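Local structure of glutathione s-transferase (Haemonchus contortus, 2WS2) at residues E37-P40 and K41-S45; S81-E84 and E85-D89; N100-R103 and P104-V108; L117-L120 and E121-F125; L153-A156 and D157-A161. The protein probably catalyses the conjugation of glutathione to halide compounds (RX), releasing an S-substituted glutathione, a halide anion and a proton. All blocks are in the same frame, centred on the assembly; numbering follows the deposited sequence.

In the fold
All five contacts are local and follow one another along the chain, so none nests in or crosses another. Contact 1 closes a helical turn in the loop between strands 30-34 and 53-56 of the thioredoxin-like N-terminal domain. The other four lie on the helices that follow. Contact 2 starts helix 82-100, and contact 3 turns the chain just beyond its end. Contact 4 is the first part of helix 118-143. It joins contact 3 through a hydrogen bond of Tyr105 with Glu121. Contact 5 starts helix 155-162 in the interior. It meets contact 2 where Thr154 and Phe155 pack on Val88. Contact 1 stands apart, its centre about 28 Å or more from the centres of the others.

Contact 1. Residues E37-P40 and K41-S45; sequences EEWP and KHKAS
Trp39 and Lys43 meet on a helical turn in the surface loop between strands 30-34 and 53-56 of the thioredoxin-like domain. Lys43 CA lies over one face of the indole, 3.9 Å from the centroid of the Trp39 six-membered ring, a CH-pi contact. Further along the lysine, CG touches Trp39 CZ2 at 3.6 Å. Trp39 carries its CG anti to the backbone N (chi1 156°), which swings the indole toward the following residues. The backbone below is tied twice at Trp39 O. It accepts from His42 N and from Lys43 N, and the His42 N-H stands above the carbonyl plane. One residue back, Glu38 O takes the Lys41 N-H at 3.1 Å and a weak bond from His42 ND1. Outside the turn, Phe9 meets the indole edge-to-face, while Met46 and Leu51 touch it too. As in sigma-class relatives, this loop probably borders the glutathione site. A water joins the two side chains at their polar ends: it accepts from Trp39 NE1 and from Lys43 NZ, each at 2.7 Å.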
loop_
_atom_site.group_PDB
_atom_site.type_symbol
_atom_site.label_atom_id
_atom_site.label_comp_id
_atom_site.label_asym_id
_atom_site.label_seq_id
_atom_site.Cartn_x
_atom_site.Cartn_y
_atom_site.Cartn_z
ATOM N N GLU A 37 -12.754 22.767 -8.225
ATOM C CA GLU A 37 -12.579 23.984 -8.993
ATOM C C GLU A 37 -11.417 24.839 -8.472
ATOM O O GLU A 37 -10.822 25.573 -9.232
ATOM C CB GLU A 37 -13.892 24.793 -9.059
ATOM C CG GLU A 37 -15.104 24.093 -9.770
ATOM C CD GLU A 37 -15.585 22.825 -9.028
ATOM O OE1 GLU A 37 -15.451 22.797 -7.819
ATOM O OE2 GLU A 37 -16.079 21.866 -9.646
ATOM N N GLU A 38 -11.145 24.763 -7.172
ATOM C CA GLU A 38 -10.046 25.464 -6.519
ATOM C C GLU A 38 -8.722 24.707 -6.702
ATOM O O GLU A 38 -7.645 25.308 -6.638
ATOM C CB GLU A 38 -10.266 25.492 -5.005
ATOM C CG GLU A 38 -10.968 26.647 -4.406
ATOM C CD GLU A 38 -11.216 26.414 -2.906
ATOM O OE1 GLU A 38 -11.820 25.356 -2.483
ATOM O OE2 GLU A 38 -10.776 27.308 -2.157
ATOM N N TRP A 39 -8.826 23.390 -6.873
ATOM C CA TRP A 39 -7.688 22.475 -6.775
ATOM C C TRP A 39 -6.440 22.841 -7.657
ATOM O O TRP A 39 -5.325 22.767 -7.169
ATOM C CB TRP A 39 -8.162 21.010 -6.929
ATOM C CG TRP A 39 -7.115 19.970 -7.409
ATOM C CD1 TRP A 39 -7.148 19.286 -8.571
ATOM C CD2 TRP A 39 -5.923 19.532 -6.721
ATOM N NE1 TRP A 39 -6.061 18.442 -8.671
ATOM C CE2 TRP A 39 -5.285 18.581 -7.556
ATOM C CE3 TRP A 39 -5.322 19.871 -5.506
ATOM C CZ2 TRP A 39 -4.071 17.946 -7.207
ATOM C CZ3 TRP A 39 -4.108 19.253 -5.159
ATOM C CH2 TRP A 39 -3.496 18.296 -6.015
ATOM N N PRO A 40 -6.626 23.224 -8.936
ATOM C CA PRO A 40 -5.459 23.621 -9.757
ATOM C C PRO A 40 -4.617 24.809 -9.298
ATOM O O PRO A 40 -3.498 24.978 -9.800
ATOM C CB PRO A 40 -6.099 23.938 -11.104
ATOM C CG PRO A 40 -7.204 22.984 -11.183
ATOM C CD PRO A 40 -7.801 22.984 -9.803
ATOM N N LYS A 41 -5.143 25.659 -8.407
ATOM C CA LYS A 41 -4.286 26.694 -7.801
ATOM C C LYS A 41 -3.305 26.171 -6.751
ATOM O O LYS A 41 -2.288 26.808 -6.516
ATOM C CB LYS A 41 -5.054 27.901 -7.268
ATOM C CG LYS A 41 -5.382 28.932 -8.358
ATOM C CD LYS A 41 -6.301 30.041 -7.852
ATOM C CE LYS A 41 -7.731 29.525 -7.567
ATOM N NZ LYS A 41 -8.581 29.345 -8.802
ATOM N N HIS A 42 -3.598 25.016 -6.147
ATOM C CA HIS A 42 -2.728 24.430 -5.097
ATOM C C HIS A 42 -1.979 23.173 -5.553
ATOM O O HIS A 42 -1.048 22.720 -4.878
ATOM C CB HIS A 42 -3.560 24.064 -3.866
ATOM C CG HIS A 42 -4.518 25.133 -3.451
ATOM N ND1 HIS A 42 -5.731 25.329 -4.077
ATOM C CD2 HIS A 42 -4.442 26.067 -2.471
ATOM C CE1 HIS A 42 -6.368 26.329 -3.494
ATOM N NE2 HIS A 42 -5.614 26.786 -2.507
ATOM N N LYS A 43 -2.410 22.614 -6.674
ATOM C CA LYS A 43 -1.868 21.389 -7.233
ATOM C C LYS A 43 -0.355 21.330 -7.293
ATOM O O LYS A 43 0.231 20.351 -6.830
ATOM C CB LYS A 43 -2.384 21.158 -8.645
ATOM C CG LYS A 43 -1.778 19.882 -9.233
ATOM C CD LYS A 43 -1.860 19.825 -10.768
ATOM C CE LYS A 43 -2.187 18.415 -11.237
ATOM N NZ LYS A 43 -3.215 18.436 -12.342
ATOM N N ALA A 44 0.263 22.357 -7.885
ATOM C CA ALA A 44 1.727 22.397 -8.058
ATOM C C ALA A 44 2.447 22.481 -6.718
ATOM O O ALA A 44 3.644 22.138 -6.615
ATOM C CB ALA A 44 2.120 23.581 -8.962
ATOM N N SER A 45 1.735 22.944 -5.686
ATOM C CA SER A 45 2.289 23.064 -4.339
ATOM C C SER A 45 2.355 21.732 -3.560
ATOM O O SER A 45 2.901 21.703 -2.460
ATOM C CB SER A 45 1.504 24.074 -3.506
ATOM O OG SER A 45 0.475 23.440 -2.733
HETATM O O HOH W 1 -5.525 17.758 -11.222
#

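Contact 2. Residues S81-E84 and E85-D89; sequences SAWE and EAVVD
Trp83 and Val87 touch one turn apart at the start of helix 82-100. Val87 CG2 comes in obliquely on the indole, 3.6 Å from Trp83 NE1. Val87 CG1 is anti to the backbone N (chi1 153°), which leaves CG2 beside that N and turned back toward the tryptophan. The backbone is firm here. Val87 N bonds to Trp83 O at 3.0 Å. Val88 N reaches Glu84 O at 2.9 Å and is nearly straight at 172°. Trp83 O also accepts from Ala86 N, and the two donors approach it from the same face of its plane. The first turn is looser. Ser81 is the N-cap, and its OG accepts from Glu84 N at 3.2 Å. Glu85 N bonds to Ser81 O, but Glu85 N and Ala86 N both make only weak bonds to Ala82 O. Ser81 and Ala82 face solvent. Glu85 lays its chain back over this turn, with CG 3.3 Å from Ser81 O. The packed side includes the second subunit, where Gln60 and Leu61 of that chain meet Trp83 and Ala86. Val88 packs on Val149 of its own chain, and Asp89 makes a salt bridge with Arg69 of its own chain. The chemistry implies a polar, capped end at the surface leading into a packed helix, where the salt bridge would favour the charged form of Asp89.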
loop_
_atom_site.group_PDB
_atom_site.type_symbol
_atom_site.label_atom_id
_atom_site.label_comp_id
_atom_site.label_asym_id
_atom_site.label_seq_id
_atom_site.Cartn_x
_atom_site.Cartn_y
_atom_site.Cartn_z
ATOM N N SER A 81 3.059 -3.659 19.599
ATOM C CA SER A 81 4.429 -4.134 19.564
ATOM C C SER A 81 4.815 -4.036 18.102
ATOM O O SER A 81 3.937 -3.865 17.248
ATOM C CB SER A 81 4.460 -5.587 19.993
ATOM O OG SER A 81 3.823 -6.346 19.001
ATOM N N ALA A 82 6.090 -4.208 17.801
ATOM C CA ALA A 82 6.568 -3.993 16.424
ATOM C C ALA A 82 6.022 -5.068 15.502
ATOM O O ALA A 82 5.658 -4.773 14.359
ATOM C CB ALA A 82 8.130 -3.879 16.357
ATOM N N TRP A 83 5.893 -6.304 16.009
ATOM C CA TRP A 83 5.272 -7.387 15.242
ATOM C C TRP A 83 3.796 -7.092 14.943
ATOM O O TRP A 83 3.320 -7.358 13.816
ATOM C CB TRP A 83 5.493 -8.782 15.905
ATOM C CG TRP A 83 4.627 -9.835 15.313
ATOM C CD1 TRP A 83 3.397 -10.229 15.771
ATOM C CD2 TRP A 83 4.887 -10.606 14.141
ATOM N NE1 TRP A 83 2.879 -11.192 14.965
ATOM C CE2 TRP A 83 3.751 -11.429 13.933
ATOM C CE3 TRP A 83 5.967 -10.692 13.248
ATOM C CZ2 TRP A 83 3.678 -12.351 12.896
ATOM C CZ3 TRP A 83 5.877 -11.578 12.180
ATOM C CH2 TRP A 83 4.758 -12.396 12.004
ATOM N N GLU A 84 3.101 -6.526 15.932
ATOM C CA GLU A 84 1.680 -6.141 15.833
ATOM C C GLU A 84 1.533 -5.012 14.790
ATOM O O GLU A 84 0.542 -4.966 14.054
ATOM C CB GLU A 84 1.146 -5.694 17.218
ATOM C CG GLU A 84 -0.356 -5.292 17.299
ATOM C CD GLU A 84 -0.907 -5.243 18.736
ATOM O OE1 GLU A 84 -1.427 -4.173 19.140
ATOM O OE2 GLU A 84 -0.799 -6.273 19.473
ATOM N N GLU A 85 2.547 -4.159 14.685
ATOM C CA GLU A 85 2.451 -3.018 13.776
ATOM C C GLU A 85 2.512 -3.499 12.342
ATOM O O GLU A 85 1.995 -2.864 11.439
ATOM C CB GLU A 85 3.563 -2.026 14.041
ATOM C CG GLU A 85 3.401 -1.291 15.320
ATOM C CD GLU A 85 4.500 -0.296 15.550
ATOM O OE1 GLU A 85 4.680 0.636 14.732
ATOM O OE2 GLU A 85 5.183 -0.443 16.580
ATOM N N ALA A 86 3.140 -4.634 12.137
ATOM C CA ALA A 86 3.313 -5.128 10.785
ATOM C C ALA A 86 2.075 -5.915 10.495
ATOM O O ALA A 86 1.621 -5.994 9.380
ATOM C CB ALA A 86 4.523 -6.008 10.680
ATOM N N VAL A 87 1.571 -6.574 11.511
ATOM C CA VAL A 87 0.294 -7.302 11.341
ATOM C C VAL A 87 -0.800 -6.333 10.851
ATOM O O VAL A 87 -1.511 -6.599 9.894
ATOM C CB VAL A 87 -0.088 -8.059 12.639
ATOM C CG1 VAL A 87 -1.647 -8.253 12.752
ATOM C CG2 VAL A 87 0.671 -9.416 12.753
ATOM N N VAL A 88 -0.915 -5.229 11.558
ATOM C CA VAL A 88 -1.767 -4.072 11.305
ATOM C C VAL A 88 -1.570 -3.548 9.892
ATOM O O VAL A 88 -2.550 -3.388 9.144
ATOM C CB VAL A 88 -1.377 -2.943 12.258
ATOM C CG1 VAL A 88 -1.776 -1.549 11.692
ATOM C CG2 VAL A 88 -2.007 -3.146 13.651
ATOM N N ASP A 89 -0.291 -3.361 9.521
ATOM C CA ASP A 89 0.039 -3.016 8.173
ATOM C C ASP A 89 -0.526 -4.063 7.232
ATOM O O ASP A 89 -1.168 -3.694 6.326
ATOM C CB ASP A 89 1.590 -2.854 7.970
ATOM C CG ASP A 89 2.123 -1.536 8.537
ATOM O OD1 ASP A 89 1.315 -0.600 8.797
ATOM O OD2 ASP A 89 3.365 -1.382 8.715
#

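Contact 3. Residues N100-R103 and P104-V108; sequences NEVR and PYFKV
Val102 and Phe106 pack one turn apart, with Val102 CG1 over one face of the phenyl ring, toward its rim and 4.1 Å from Phe106 CD1. The backbone bonds beneath them are few and poor. Tyr105 N gives a weak bond to Val102 O at 3.4 Å. Lys107 N gives another weak one to Arg103 O, at 3.3 Å. Phe106 N also points to Arg103 O, but the modelled distance is too short to be trusted. Pro104 N has no hydrogen to give, which suits a residue in the first turn of a helix. At the side chains, Asn100 OD1 sits 3.1 Å above the plane of the Arg103 guanidinium, near its rim. The polar end of Tyr105 is satisfied from outside the turn, because its OH is hydrogen-bonded to OE2 of Glu121. Tyr105 CG is anti to the backbone N (chi1 168°), which carries the ring to Phe125 of helix 118-143. Val102 packs on Phe125 and Ala128 of the same helix. The result is a short, loosely bonded helical turn that follows helix 82-100 and leads on toward helix 118-143 in the all-helical C-terminal domain of the glutathione transferase fold.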
loop_
_atom_site.group_PDB
_atom_site.type_symbol
_atom_site.label_atom_id
_atom_site.label_comp_id
_atom_site.label_asym_id
_atom_site.label_seq_id
_atom_site.Cartn_x
_atom_site.Cartn_y
_atom_site.Cartn_z
ATOM N N ASN A 100 -9.532 -2.342 -4.382
ATOM C CA ASN A 100 -9.156 -2.264 -5.793
ATOM C C ASN A 100 -9.817 -3.298 -6.696
ATOM O O ASN A 100 -10.231 -2.991 -7.818
ATOM C CB ASN A 100 -7.641 -2.356 -5.940
ATOM C CG ASN A 100 -6.964 -1.002 -5.899
ATOM O OD1 ASN A 100 -7.258 -0.154 -5.048
ATOM N ND2 ASN A 100 -6.033 -0.797 -6.820
ATOM N N GLU A 101 -9.887 -4.533 -6.209
ATOM C CA GLU A 101 -10.560 -5.619 -6.918
ATOM C C GLU A 101 -12.093 -5.374 -6.907
ATOM O O GLU A 101 -12.875 -6.180 -7.409
ATOM C CB GLU A 101 -10.235 -6.955 -6.208
ATOM C CG GLU A 101 -10.248 -8.217 -7.099
ATOM C CD GLU A 101 -10.931 -9.397 -6.419
ATOM O OE1 GLU A 101 -11.204 -10.395 -7.104
ATOM O OE2 GLU A 101 -11.240 -9.311 -5.204
ATOM N N VAL A 102 -12.530 -4.266 -6.339
ATOM C CA VAL A 102 -13.969 -4.049 -6.171
ATOM C C VAL A 102 -14.511 -2.716 -6.729
ATOM O O VAL A 102 -15.725 -2.503 -6.774
ATOM C CB VAL A 102 -14.373 -4.318 -4.686
ATOM C CG1 VAL A 102 -15.081 -3.147 -4.058
ATOM C CG2 VAL A 102 -15.136 -5.656 -4.560
ATOM N N ARG A 103 -13.601 -1.853 -7.165
ATOM C CA ARG A 103 -13.919 -0.561 -7.800
ATOM C C ARG A 103 -14.826 -0.722 -9.035
ATOM O O ARG A 103 -15.936 -0.219 -9.033
ATOM C CB ARG A 103 -12.632 0.189 -8.227
ATOM C CG ARG A 103 -11.986 1.122 -7.222
ATOM C CD ARG A 103 -10.623 0.565 -6.803
ATOM N NE ARG A 103 -9.683 1.561 -6.280
ATOM C CZ ARG A 103 -9.692 2.050 -5.046
ATOM N NH1 ARG A 103 -10.632 1.679 -4.180
ATOM N NH2 ARG A 103 -8.781 2.952 -4.684
ATOM N N PRO A 104 -14.346 -1.389 -10.106
ATOM C CA PRO A 104 -15.167 -1.567 -11.301
ATOM C C PRO A 104 -16.631 -1.899 -11.067
ATOM O O PRO A 104 -17.473 -1.497 -11.874
ATOM C CB PRO A 104 -14.466 -2.708 -12.020
ATOM C CG PRO A 104 -13.031 -2.386 -11.791
ATOM C CD PRO A 104 -12.944 -1.720 -10.411
ATOM N N TYR A 105 -16.942 -2.586 -9.975
ATOM C CA TYR A 105 -18.345 -2.836 -9.615
ATOM C C TYR A 105 -18.912 -1.720 -8.711
ATOM O O TYR A 105 -20.119 -1.573 -8.564
ATOM C CB TYR A 105 -18.496 -4.242 -8.998
ATOM C CG TYR A 105 -19.835 -4.467 -8.338
ATOM C CD1 TYR A 105 -20.949 -4.823 -9.096
ATOM C CD2 TYR A 105 -19.999 -4.276 -6.977
ATOM C CE1 TYR A 105 -22.181 -5.009 -8.509
ATOM C CE2 TYR A 105 -21.239 -4.452 -6.374
ATOM C CZ TYR A 105 -22.317 -4.834 -7.149
ATOM O OH TYR A 105 -23.544 -5.012 -6.574
ATOM N N PHE A 106 -18.038 -0.891 -8.151
ATOM C CA PHE A 106 -18.462 0.206 -7.289
ATOM C C PHE A 106 -19.134 1.334 -8.094
ATOM O O PHE A 106 -19.923 2.115 -7.551
ATOM C CB PHE A 106 -17.243 0.746 -6.531
ATOM C CG PHE A 106 -17.321 0.605 -5.029
ATOM C CD1 PHE A 106 -18.112 -0.379 -4.431
ATOM C CD2 PHE A 106 -16.585 1.459 -4.214
ATOM C CE1 PHE A 106 -18.165 -0.501 -3.048
ATOM C CE2 PHE A 106 -16.636 1.342 -2.817
ATOM C CZ PHE A 106 -17.426 0.357 -2.238
ATOM N N LYS A 107 -18.814 1.399 -9.390
ATOM C CA LYS A 107 -19.217 2.495 -10.263
ATOM C C LYS A 107 -20.443 2.166 -11.114
ATOM O O LYS A 107 -21.317 3.013 -11.296
ATOM C CB LYS A 107 -18.041 2.922 -11.165
ATOM C CG LYS A 107 -16.746 3.244 -10.408
ATOM C CD LYS A 107 -16.924 4.380 -9.396
ATOM C CE LYS A 107 -17.029 3.889 -7.964
ATOM N NZ LYS A 107 -17.204 4.988 -6.972
ATOM N N VAL A 108 -20.497 0.945 -11.638
ATOM C CA VAL A 108 -21.665 0.432 -12.377
ATOM C C VAL A 108 -23.013 0.590 -11.617
ATOM O O VAL A 108 -24.093 0.181 -12.102
ATOM C CB VAL A 108 -21.387 -1.008 -12.853
ATOM C CG1 VAL A 108 -22.446 -1.987 -12.414
ATOM C CG2 VAL A 108 -21.131 -1.050 -14.362
#

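Contact 4. Residues L117-L120 and E121-F125; sequences LKAL and EKDVF
Glu121 and Leu117 meet at the start of helix 118-143. Glu121 N bonds to Leu117 O at 3.0 Å and almost straight, at 172°. The glutamate also lies across the leucine, with OE2 3.9 Å from Leu117 CD2. Its carboxylate is held from outside by two phenols, OE1 by Tyr169 and OE2 by Tyr105, so the rotation of the group is probably fixed. Lys118 NZ stands 4.9 Å from Glu121 OE2, near but not in contact. Lys122 comes next. Lys122 CG lies between its backbone N and carbonyl carbon (chi1 64°), 3.5 Å from Ala119 CA. The far end of this lysine crosses the Lys118 side chain, but its fit to the Lys118 carbonyl is doubtful. Asp123 is held more loosely, since its N makes a weak bond to Ala119 O. Val124 N bonds to Leu120 O at 3.0 Å. The two side chains lie side by side and point the same way, with Leu120 CD2 4.0 Å from Val124 CG2. Phe125 ends the turn. Its N reaches the same Leu120 O at 2.9 Å, at 170°, and its buried ring meets Tyr169. One carbonyl taking N-H groups from residues four and five further on marks a pi-type turn, a widening of this alpha-helix.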
loop_
_atom_site.group_PDB
_atom_site.type_symbol
_atom_site.label_atom_id
_atom_site.label_comp_id
_atom_site.label_asym_id
_atom_site.label_seq_id
_atom_site.Cartn_x
_atom_site.Cartn_y
_atom_site.Cartn_z
ATOM N N LEU A 117 -24.778 -5.549 -14.410
ATOM C CA LEU A 117 -24.501 -5.127 -13.037
ATOM C C LEU A 117 -24.537 -6.364 -12.148
ATOM O O LEU A 117 -23.728 -6.509 -11.217
ATOM C CB LEU A 117 -25.550 -4.096 -12.585
ATOM C CG LEU A 117 -25.473 -3.275 -11.292
ATOM C CD1 LEU A 117 -26.449 -2.147 -11.355
ATOM C CD2 LEU A 117 -25.719 -4.088 -10.018
ATOM N N LYS A 118 -25.485 -7.247 -12.465
ATOM C CA LYS A 118 -25.729 -8.472 -11.721
ATOM C C LYS A 118 -24.579 -9.457 -11.884
ATOM O O LYS A 118 -24.266 -10.192 -10.950
ATOM C CB LYS A 118 -27.040 -9.117 -12.185
ATOM C CG LYS A 118 -27.898 -9.710 -11.034
ATOM C CD LYS A 118 -28.330 -8.617 -10.030
ATOM C CE LYS A 118 -29.237 -7.562 -10.683
ATOM N NZ LYS A 118 -29.252 -6.246 -9.948
ATOM N N ALA A 119 -23.956 -9.481 -13.061
ATOM C CA ALA A 119 -22.830 -10.389 -13.293
ATOM C C ALA A 119 -21.453 -9.766 -13.037
ATOM O O ALA A 119 -20.428 -10.357 -13.377
ATOM C CB ALA A 119 -22.911 -11.044 -14.675
ATOM N N LEU A 120 -21.439 -8.583 -12.433
ATOM C CA LEU A 120 -20.225 -7.999 -11.868
ATOM C C LEU A 120 -20.308 -8.148 -10.359
ATOM O O LEU A 120 -19.306 -8.430 -9.682
ATOM C CB LEU A 120 -20.095 -6.528 -12.229
ATOM C CG LEU A 120 -19.401 -6.154 -13.540
ATOM C CD1 LEU A 120 -18.806 -4.819 -13.325
ATOM C CD2 LEU A 120 -18.327 -7.179 -13.948
ATOM N N GLU A 121 -21.511 -7.948 -9.841
ATOM C CA GLU A 121 -21.827 -8.383 -8.501
ATOM C C GLU A 121 -21.283 -9.787 -8.339
ATOM O O GLU A 121 -20.463 -10.006 -7.469
ATOM C CB GLU A 121 -23.335 -8.380 -8.278
ATOM C CG GLU A 121 -23.754 -8.518 -6.821
ATOM C CD GLU A 121 -25.052 -7.803 -6.517
ATOM O OE1 GLU A 121 -25.827 -8.311 -5.671
ATOM O OE2 GLU A 121 -25.289 -6.707 -7.097
ATOM N N LYS A 122 -21.723 -10.715 -9.189
ATOM C CA LYS A 122 -21.425 -12.145 -9.025
ATOM C C LYS A 122 -20.102 -12.703 -9.595
ATOM O O LYS A 122 -19.697 -13.781 -9.172
ATOM C CB LYS A 122 -22.620 -13.027 -9.451
ATOM C CG LYS A 122 -23.012 -12.956 -10.925
ATOM C CD LYS A 122 -24.329 -13.693 -11.208
ATOM C CE LYS A 122 -25.545 -12.759 -11.224
ATOM N NZ LYS A 122 -26.512 -13.144 -12.308
ATOM N N ASP A 123 -19.447 -12.014 -10.537
ATOM C CA ASP A 123 -18.131 -12.506 -11.070
ATOM C C ASP A 123 -16.932 -11.631 -10.638
ATOM O O ASP A 123 -15.764 -11.943 -10.935
ATOM C CB ASP A 123 -18.149 -12.735 -12.603
ATOM C CG ASP A 123 -18.954 -14.000 -13.030
ATOM O OD1 ASP A 123 -18.458 -15.149 -12.945
ATOM O OD2 ASP A 123 -20.091 -13.845 -13.495
ATOM N N VAL A 124 -17.219 -10.554 -9.919
ATOM C CA VAL A 124 -16.179 -9.714 -9.326
ATOM C C VAL A 124 -16.388 -9.533 -7.806
ATOM O O VAL A 124 -15.578 -10.009 -7.004
ATOM C CB VAL A 124 -16.085 -8.334 -10.033
ATOM C CG1 VAL A 124 -15.287 -7.338 -9.189
ATOM C CG2 VAL A 124 -15.503 -8.470 -11.460
ATOM N N PHE A 125 -17.490 -8.877 -7.439
ATOM C CA PHE A 125 -17.722 -8.379 -6.078
ATOM C C PHE A 125 -17.943 -9.445 -5.019
ATOM O O PHE A 125 -17.392 -9.355 -3.919
ATOM C CB PHE A 125 -18.916 -7.407 -6.052
ATOM C CG PHE A 125 -19.346 -6.999 -4.662
ATOM C CD1 PHE A 125 -18.655 -6.007 -3.962
ATOM C CD2 PHE A 125 -20.442 -7.622 -4.040
ATOM C CE1 PHE A 125 -19.051 -5.635 -2.670
ATOM C CE2 PHE A 125 -20.843 -7.264 -2.741
ATOM C CZ PHE A 125 -20.155 -6.268 -2.058
#

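Contact 5. Residues L153-A156 and D157-A161; sequences LTFA and DLYVA
Asp157 and Thr154 form half of a capping box at the N terminus of helix 155-162, in the buried interior, within the C-terminal domain and against helix 16-24. Asp157 CB lies 3.2 Å from Thr154 O and 3.8 Å from Leu153 CD1; the leucine side chain crosses the aspartate at about a right angle. CG sits beside the Asp157 backbone N (chi1 -71°), and this turns the carboxylate back over the start of the helix. At the tip, OD2 accepts from Thr154 N at 3.1 Å, nearly straight at 174°, using its anti lone pair. Thr154 CG2 packs against the same oxygen. The other oxygen, OD1, accepts from His182 NE2 and from Leu148 N, so both carboxylate oxygens are satisfied in a buried place. Thr154 OG1 makes no capping bond in return; it is hydrogen-bonded to Tyr77 O. Beyond the cap, Tyr159 N bonds to Phe155 O at 3.0 Å. Phe155 packs on Ile17 of helix 16-24 and on Val88 of helix 82-100, while Leu158 reaches Val186 of helix 177-186. Phe155 and Tyr159 meet at their ring edges, where CD2 of Phe155 lies 4.0 Å from CD2 of Tyr159.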
loop_
_atom_site.group_PDB
_atom_site.type_symbol
_atom_site.label_atom_id
_atom_site.label_comp_id
_atom_site.label_asym_id
_atom_site.label_seq_id
_atom_site.Cartn_x
_atom_site.Cartn_y
_atom_site.Cartn_z
ATOM N N LEU A 153 -7.846 0.063 19.817
ATOM C CA LEU A 153 -8.127 0.361 18.442
ATOM C C LEU A 153 -6.787 0.488 17.698
ATOM O O LEU A 153 -5.852 1.024 18.228
ATOM C CB LEU A 153 -8.964 1.643 18.319
ATOM C CG LEU A 153 -10.503 1.518 18.360
ATOM C CD1 LEU A 153 -11.035 0.475 17.374
ATOM C CD2 LEU A 153 -10.993 1.212 19.772
ATOM N N THR A 154 -6.714 -0.068 16.508
ATOM C CA THR A 154 -5.620 0.280 15.563
ATOM C C THR A 154 -6.196 0.858 14.250
ATOM O O THR A 154 -7.419 0.844 14.084
ATOM C CB THR A 154 -4.730 -0.956 15.359
ATOM O OG1 THR A 154 -3.454 -0.563 14.809
ATOM C CG2 THR A 154 -5.424 -1.979 14.471
ATOM N N PHE A 155 -5.373 1.350 13.293
ATOM C CA PHE A 155 -5.963 2.010 12.109
ATOM C C PHE A 155 -6.477 0.941 11.175
ATOM O O PHE A 155 -7.297 1.228 10.281
ATOM C CB PHE A 155 -4.998 3.001 11.359
ATOM C CG PHE A 155 -3.748 2.337 10.804
ATOM C CD1 PHE A 155 -2.585 2.298 11.563
ATOM C CD2 PHE A 155 -3.746 1.731 9.555
ATOM C CE1 PHE A 155 -1.426 1.658 11.092
ATOM C CE2 PHE A 155 -2.581 1.102 9.056
ATOM C CZ PHE A 155 -1.425 1.068 9.841
ATOM N N ALA A 156 -6.045 -0.298 11.414
ATOM C CA ALA A 156 -6.556 -1.432 10.649
ATOM C C ALA A 156 -8.070 -1.653 10.905
ATOM O O ALA A 156 -8.820 -2.000 9.985
ATOM C CB ALA A 156 -5.798 -2.653 10.949
ATOM N N ASP A 157 -8.457 -1.472 12.169
ATOM C CA ASP A 157 -9.871 -1.306 12.563
ATOM C C ASP A 157 -10.550 -0.143 11.817
ATOM O O ASP A 157 -11.656 -0.290 11.290
ATOM C CB ASP A 157 -9.922 -1.082 14.076
ATOM C CG ASP A 157 -9.575 -2.347 14.844
ATOM O OD1 ASP A 157 -10.104 -3.394 14.495
ATOM O OD2 ASP A 157 -8.763 -2.305 15.772
ATOM N N LEU A 158 -9.871 1.001 11.730
ATOM C CA LEU A 158 -10.504 2.163 11.137
ATOM C C LEU A 158 -10.860 1.905 9.682
ATOM O O LEU A 158 -11.964 2.239 9.248
ATOM C CB LEU A 158 -9.715 3.451 11.387
ATOM C CG LEU A 158 -9.511 3.788 12.865
ATOM C CD1 LEU A 158 -8.778 5.069 13.061
ATOM C CD2 LEU A 158 -10.868 3.818 13.659
ATOM N N TYR A 159 -10.000 1.172 8.976
ATOM C CA TYR A 159 -10.150 1.083 7.525
ATOM C C TYR A 159 -11.282 0.148 7.150
ATOM O O TYR A 159 -12.037 0.408 6.229
ATOM C CB TYR A 159 -8.862 0.584 6.870
ATOM C CG TYR A 159 -7.956 1.672 6.322
ATOM C CD1 TYR A 159 -8.249 2.313 5.122
ATOM C CD2 TYR A 159 -6.763 1.999 6.968
ATOM C CE1 TYR A 159 -7.407 3.300 4.592
ATOM C CE2 TYR A 159 -5.897 2.997 6.431
ATOM C CZ TYR A 159 -6.228 3.622 5.256
ATOM O OH TYR A 159 -5.400 4.600 4.761
ATOM N N VAL A 160 -11.386 -0.976 7.829
ATOM C CA VAL A 160 -12.371 -1.926 7.370
ATOM C C VAL A 160 -13.781 -1.545 7.862
ATOM O O VAL A 160 -14.760 -1.817 7.180
ATOM C CB VAL A 160 -11.936 -3.421 7.594
ATOM C CG1 VAL A 160 -10.675 -3.500 8.409
ATOM C CG2 VAL A 160 -13.079 -4.318 8.182
ATOM N N ALA A 161 -13.849 -0.875 9.002
ATOM C CA ALA A 161 -15.142 -0.577 9.662
ATOM C C ALA A 161 -15.838 0.597 8.980
ATOM O O ALA A 161 -17.088 0.700 8.993
ATOM C CB ALA A 161 -14.939 -0.297 11.165
#